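Local coordinates for cupin type-2 domain-containing protein (Klebsiella pneumoniae subsp. pneumoniae MGH 78578, PDB 3H8U), which is of unknown function but, as a small double-stranded beta-helix protein of the cupin superfamily, probably binds a metal ion, at residues 41-55 and 97-111. Numbering follows the deposited sequence. Where two conformers were deposited one is given.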
loop_
_atom_site.group_PDB
_atom_site.type_symbol
_atom_site.label_atom_id
_atom_site.label_comp_id
_atom_site.label_asym_id
_atom_site.label_seq_id
_atom_site.Cartn_x
_atom_site.Cartn_y
_atom_site.Cartn_z
ATOM N N VAL A 41 2.472 2.229 -8.525
ATOM C CA VAL A 41 2.454 1.153 -7.557
ATOM C C VAL A 41 3.462 0.127 -8.065
ATOM O O VAL A 41 3.359 -0.334 -9.242
ATOM C CB VAL A 41 1.035 0.513 -7.456
ATOM C CG1 VAL A 41 1.033 -0.692 -6.499
ATOM C CG2 VAL A 41 -0.005 1.546 -7.025
ATOM N N VAL A 42 4.440 -0.199 -7.203
ATOM C CA VAL A 42 5.584 -1.056 -7.537
ATOM C C VAL A 42 5.748 -2.133 -6.441
ATOM O O VAL A 42 5.526 -1.872 -5.262
ATOM C CB VAL A 42 6.907 -0.216 -7.645
ATOM C CG1 VAL A 42 8.138 -1.094 -7.825
ATOM C CG2 VAL A 42 6.783 0.791 -8.785
ATOM N N VAL A 43 6.083 -3.336 -6.862
ATOM C CA VAL A 43 6.455 -4.419 -5.948
ATOM C C VAL A 43 7.981 -4.544 -5.994
ATOM O O VAL A 43 8.571 -4.784 -7.067
ATOM C CB VAL A 43 5.771 -5.740 -6.334
ATOM C CG1 VAL A 43 6.434 -6.915 -5.616
ATOM C CG2 VAL A 43 4.288 -5.667 -6.004
ATOM N N TRP A 44 8.600 -4.360 -4.829
ATOM C CA TRP A 44 10.007 -4.506 -4.653
ATOM C C TRP A 44 10.347 -5.785 -3.866
ATOM O O TRP A 44 9.639 -6.155 -2.942
ATOM C CB TRP A 44 10.563 -3.314 -3.888
ATOM C CG TRP A 44 10.579 -2.053 -4.656
ATOM C CD1 TRP A 44 9.681 -1.035 -4.552
ATOM C CD2 TRP A 44 11.527 -1.662 -5.644
ATOM N NE1 TRP A 44 10.019 -0.025 -5.402
ATOM C CE2 TRP A 44 11.151 -0.373 -6.089
ATOM C CE3 TRP A 44 12.655 -2.256 -6.187
ATOM C CZ2 TRP A 44 11.877 0.325 -7.052
ATOM C CZ3 TRP A 44 13.384 -1.562 -7.164
ATOM C CH2 TRP A 44 12.992 -0.286 -7.575
ATOM N N HIS A 45 11.456 -6.399 -4.253
ATOM C CA HIS A 45 11.980 -7.610 -3.611
ATOM C C HIS A 45 13.485 -7.438 -3.426
ATOM O O HIS A 45 14.189 -7.085 -4.354
ATOM C CB HIS A 45 11.675 -8.836 -4.489
ATOM C CG HIS A 45 12.300 -10.119 -4.009
ATOM N ND1 HIS A 45 13.660 -10.368 -4.047
ATOM C CD2 HIS A 45 11.730 -11.237 -3.498
ATOM C CE1 HIS A 45 13.892 -11.585 -3.583
ATOM N NE2 HIS A 45 12.744 -12.111 -3.200
ATOM N N ALA A 46 13.968 -7.698 -2.217
ATOM C CA ALA A 46 15.397 -7.734 -1.949
ATOM C C ALA A 46 15.769 -9.005 -1.198
ATOM O O ALA A 46 15.139 -9.371 -0.212
ATOM C CB ALA A 46 15.850 -6.484 -1.158
ATOM N N HIS A 47 16.804 -9.661 -1.686
ATOM C CA HIS A 47 17.450 -10.752 -0.972
ATOM C C HIS A 47 18.236 -10.178 0.207
ATOM O O HIS A 47 18.626 -8.995 0.192
ATOM C CB HIS A 47 18.448 -11.487 -1.875
ATOM C CG HIS A 47 17.819 -12.291 -2.965
ATOM N ND1 HIS A 47 17.004 -13.386 -2.724
ATOM C CD2 HIS A 47 17.939 -12.203 -4.315
ATOM C CE1 HIS A 47 16.614 -13.901 -3.881
ATOM N NE2 HIS A 47 17.176 -13.206 -4.857
ATOM N N PRO A 48 18.524 -11.024 1.212
ATOM C CA PRO A 48 19.411 -10.601 2.287
ATOM C C PRO A 48 20.685 -9.901 1.805
ATOM O O PRO A 48 21.394 -10.420 0.938
ATOM C CB PRO A 48 19.748 -11.922 2.983
ATOM C CG PRO A 48 18.483 -12.670 2.862
ATOM C CD PRO A 48 18.050 -12.396 1.441
ATOM N N GLY A 49 20.946 -8.734 2.362
ATOM C CA GLY A 49 22.131 -7.963 1.990
ATOM C C GLY A 49 21.930 -7.015 0.809
ATOM O O GLY A 49 22.758 -6.130 0.593
ATOM N N GLN A 50 20.867 -7.215 0.027
ATOM C CA GLN A 50 20.588 -6.358 -1.123
ATOM C C GLN A 50 20.002 -5.069 -0.623
ATOM O O GLN A 50 19.454 -5.014 0.498
ATOM C CB GLN A 50 19.624 -7.008 -2.111
ATOM C CG GLN A 50 20.230 -8.160 -2.842
ATOM C CD GLN A 50 19.440 -8.567 -4.059
ATOM O OE1 GLN A 50 18.250 -8.800 -3.976
ATOM N NE2 GLN A 50 20.115 -8.673 -5.206
ATOM N N GLU A 51 20.181 -4.030 -1.439
ATOM C CA GLU A 51 19.732 -2.692 -1.085
ATOM C C GLU A 51 18.774 -2.072 -2.090
ATOM O O GLU A 51 18.894 -2.275 -3.308
ATOM C CB GLU A 51 20.926 -1.764 -0.926
ATOM C CG GLU A 51 21.743 -2.063 0.269
ATOM C CD GLU A 51 23.047 -1.293 0.292
ATOM O OE1 GLU A 51 23.145 -0.214 -0.348
ATOM O OE2 GLU A 51 23.972 -1.813 0.940
ATOM N N ILE A 52 17.835 -1.310 -1.557
ATOM C CA ILE A 52 17.085 -0.329 -2.320
ATOM C C ILE A 52 17.888 0.987 -2.206
ATOM O O ILE A 52 18.000 1.524 -1.122
ATOM C CB ILE A 52 15.678 -0.148 -1.700
ATOM C CG1 ILE A 52 14.910 -1.488 -1.592
ATOM C CG2 ILE A 52 14.876 0.871 -2.471
ATOM C CD1 ILE A 52 14.550 -2.129 -2.893
ATOM N N ALA A 53 18.447 1.503 -3.294
ATOM C CA ALA A 53 19.272 2.705 -3.217
ATOM C C ALA A 53 18.514 3.881 -2.640
ATOM O O ALA A 53 17.335 4.067 -2.921
ATOM C CB ALA A 53 19.817 3.096 -4.570
ATOM N N SER A 54 19.224 4.651 -1.826
ATOM C CA SER A 54 18.687 5.826 -1.198
ATOM C C SER A 54 18.452 6.911 -2.243
ATOM O O SER A 54 19.286 7.162 -3.135
ATOM C CB SER A 54 19.609 6.324 -0.078
ATOM O OG SER A 54 19.569 5.393 1.002
ATOM N N HIS A 55 17.290 7.526 -2.108
ATOM C CA HIS A 55 16.811 8.501 -3.052
ATOM C C HIS A 55 15.778 9.420 -2.397
ATOM O O HIS A 55 15.273 9.157 -1.307
ATOM C CB HIS A 55 16.226 7.816 -4.310
ATOM C CG HIS A 55 15.062 6.899 -4.066
ATOM N ND1 HIS A 55 15.178 5.668 -3.438
ATOM C CD2 HIS A 55 13.765 7.000 -4.444
ATOM C CE1 HIS A 55 13.998 5.077 -3.412
ATOM N NE2 HIS A 55 13.129 5.845 -4.044
ATOM N N HIS A 97 15.202 8.223 1.469
ATOM C CA HIS A 97 14.818 6.879 1.887
ATOM C C HIS A 97 15.439 5.804 0.985
ATOM O O HIS A 97 15.581 5.969 -0.241
ATOM C CB HIS A 97 13.282 6.721 1.940
ATOM C CG HIS A 97 12.594 6.906 0.624
ATOM N ND1 HIS A 97 12.668 8.088 -0.095
ATOM C CD2 HIS A 97 11.765 6.088 -0.077
ATOM C CE1 HIS A 97 11.949 7.959 -1.202
ATOM N NE2 HIS A 97 11.400 6.757 -1.212
ATOM N N GLY A 98 15.799 4.711 1.627
ATOM C CA GLY A 98 16.413 3.544 0.995
ATOM C C GLY A 98 16.323 2.399 1.997
ATOM O O GLY A 98 15.835 2.592 3.127
ATOM N N ALA A 99 16.795 1.206 1.627
ATOM C CA ALA A 99 16.775 0.101 2.589
ATOM C C ALA A 99 17.819 -0.966 2.300
ATOM O O ALA A 99 18.315 -1.040 1.188
ATOM C CB ALA A 99 15.383 -0.502 2.663
HETATM N N MSE A 100 18.175 -1.749 3.325
HETATM C CA MSE A 100 18.945 -2.976 3.147
HETATM C C MSE A 100 18.196 -4.113 3.844
HETATM O O MSE A 100 17.801 -3.947 5.015
HETATM C CB MSE A 100 20.368 -2.855 3.727
HETATM C CG MSE A 100 21.285 -3.986 3.154
HETATM SE SE MSE A 100 22.593 -4.574 4.336
HETATM C CE MSE A 100 21.384 -5.028 5.712
ATOM N N ASN A 101 18.006 -5.237 3.135
ATOM C CA ASN A 101 17.416 -6.458 3.723
ATOM C C ASN A 101 18.422 -7.036 4.733
ATOM O O ASN A 101 19.459 -7.595 4.343
ATOM C CB ASN A 101 17.056 -7.501 2.659
ATOM C CG ASN A 101 16.445 -8.728 3.253
ATOM O OD1 ASN A 101 16.426 -8.844 4.469
ATOM N ND2 ASN A 101 15.917 -9.639 2.426
ATOM N N SER A 102 18.098 -6.914 6.025
ATOM C CA SER A 102 18.937 -7.419 7.114
ATOM C C SER A 102 18.659 -8.899 7.453
ATOM O O SER A 102 19.393 -9.507 8.246
ATOM C CB SER A 102 18.758 -6.546 8.365
ATOM O OG SER A 102 17.377 -6.318 8.612
ATOM N N GLY A 103 17.616 -9.468 6.852
ATOM C CA GLY A 103 17.434 -10.915 6.842
ATOM C C GLY A 103 16.651 -11.441 8.034
ATOM O O GLY A 103 16.417 -10.682 8.992
ATOM N N PRO A 104 16.350 -12.748 8.036
ATOM C CA PRO A 104 16.743 -13.728 7.007
ATOM C C PRO A 104 15.858 -13.848 5.783
ATOM O O PRO A 104 16.319 -14.362 4.762
ATOM C CB PRO A 104 16.726 -15.048 7.764
ATOM C CG PRO A 104 15.826 -14.850 8.892
ATOM C CD PRO A 104 15.759 -13.414 9.214
ATOM N N GLU A 105 14.601 -13.431 5.883
ATOM C CA GLU A 105 13.641 -13.708 4.842
ATOM C C GLU A 105 13.820 -12.731 3.684
ATOM O O GLU A 105 14.404 -11.660 3.874
ATOM C CB GLU A 105 12.225 -13.595 5.399
ATOM C CG GLU A 105 11.926 -14.640 6.442
ATOM C CD GLU A 105 10.474 -14.680 6.874
ATOM O OE1 GLU A 105 9.593 -14.122 6.190
ATOM O OE2 GLU A 105 10.216 -15.325 7.905
ATOM N N PRO A 106 13.277 -13.088 2.490
ATOM C CA PRO A 106 13.155 -12.058 1.469
ATOM C C PRO A 106 12.426 -10.837 2.023
ATOM O O PRO A 106 11.456 -10.965 2.809
ATOM C CB PRO A 106 12.322 -12.719 0.359
ATOM C CG PRO A 106 11.750 -13.973 1.005
ATOM C CD PRO A 106 12.731 -14.380 2.040
ATOM N N PHE A 107 12.856 -9.660 1.592
ATOM C CA PHE A 107 12.187 -8.426 1.996
ATOM C C PHE A 107 11.326 -7.967 0.824
ATOM O O PHE A 107 11.854 -7.686 -0.251
ATOM C CB PHE A 107 13.249 -7.393 2.375
ATOM C CG PHE A 107 12.714 -6.011 2.640
ATOM C CD1 PHE A 107 11.755 -5.795 3.618
ATOM C CD2 PHE A 107 13.218 -4.912 1.956
ATOM C CE1 PHE A 107 11.278 -4.497 3.896
ATOM C CE2 PHE A 107 12.742 -3.599 2.249
ATOM C CZ PHE A 107 11.760 -3.417 3.209
ATOM N N ILE A 108 9.999 -7.974 1.013
ATOM C CA ILE A 108 9.083 -7.648 -0.065
ATOM C C ILE A 108 8.112 -6.573 0.403
ATOM O O ILE A 108 7.478 -6.699 1.460
ATOM C CB ILE A 108 8.325 -8.931 -0.557
ATOM C CG1 ILE A 108 9.302 -9.981 -1.072
ATOM C CG2 ILE A 108 7.314 -8.585 -1.652
ATOM C CD1 ILE A 108 8.693 -11.327 -1.359
ATOM N N PHE A 109 7.980 -5.528 -0.402
ATOM C CA PHE A 109 7.071 -4.441 -0.080
ATOM C C PHE A 109 6.429 -3.857 -1.319
ATOM O O PHE A 109 6.905 -4.039 -2.432
ATOM C CB PHE A 109 7.749 -3.337 0.754
ATOM C CG PHE A 109 8.825 -2.609 0.050
ATOM C CD1 PHE A 109 10.113 -3.142 -0.011
ATOM C CD2 PHE A 109 8.586 -1.386 -0.539
ATOM C CE1 PHE A 109 11.131 -2.466 -0.640
ATOM C CE2 PHE A 109 9.607 -0.699 -1.196
ATOM C CZ PHE A 109 10.892 -1.237 -1.217
ATOM N N VAL A 110 5.313 -3.194 -1.065
ATOM C CA VAL A 110 4.556 -2.504 -2.071
ATOM C C VAL A 110 4.817 -1.030 -1.820
ATOM O O VAL A 110 4.509 -0.507 -0.749
ATOM C CB VAL A 110 3.064 -2.804 -1.951
ATOM C CG1 VAL A 110 2.246 -1.887 -2.945
ATOM C CG2 VAL A 110 2.806 -4.288 -2.195
ATOM N N SER A 111 5.348 -0.377 -2.845
ATOM C CA SER A 111 5.558 1.060 -2.866
ATOM C C SER A 111 4.467 1.793 -3.662
ATOM O O SER A 111 4.210 1.443 -4.827
ATOM C CB SER A 111 6.910 1.363 -3.518
ATOM O OG SER A 111 7.001 2.722 -3.895
HETATM O O HOH W 1 9.093 2.850 -6.030
#
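H97 and H55 form an antiparallel hydrogen-bonded pair at one end of the contact. CE1 of each ring lies over one face of the other, toward its rim, 3.7 Å above the plane, with the planes inclined at 41°. In both, CG sits between the backbone N and carbonyl carbon (chi1 62° and 60°), which swings the rings together; NE2 of H55 is 3.4 Å from NE2 of H97. H55 ND1 donates to A53 O, and H97 NE2 is hydrogen-bonded to D62.

F109 and W44 pair in the facing sheet. CB of W44 lies over the F109 ring, 3.6 Å from its centroid, a CH-pi contact. The indole is nearly parallel to that ring but slid aside. CG1 of I52 reaches the F109 ring edge from the other sheet. A water accepts from W44 NE1 and donates to S111 OG, which also bonds D62.

Where the ladders part, N101 ND2 donates to A46 O (2.8 Å) from above the carbonyl plane and to E105 O (2.9 Å). OD1 takes a weak third bond from G103 N, and F107 N also bonds A46 O.

Each antiparallel ladder thus lies within one sheet of the cupin barrel; I52 on F109 and N101 on A46 link the sheets. The inward histidines, with H57 beside them, are consistent with a cupin metal site.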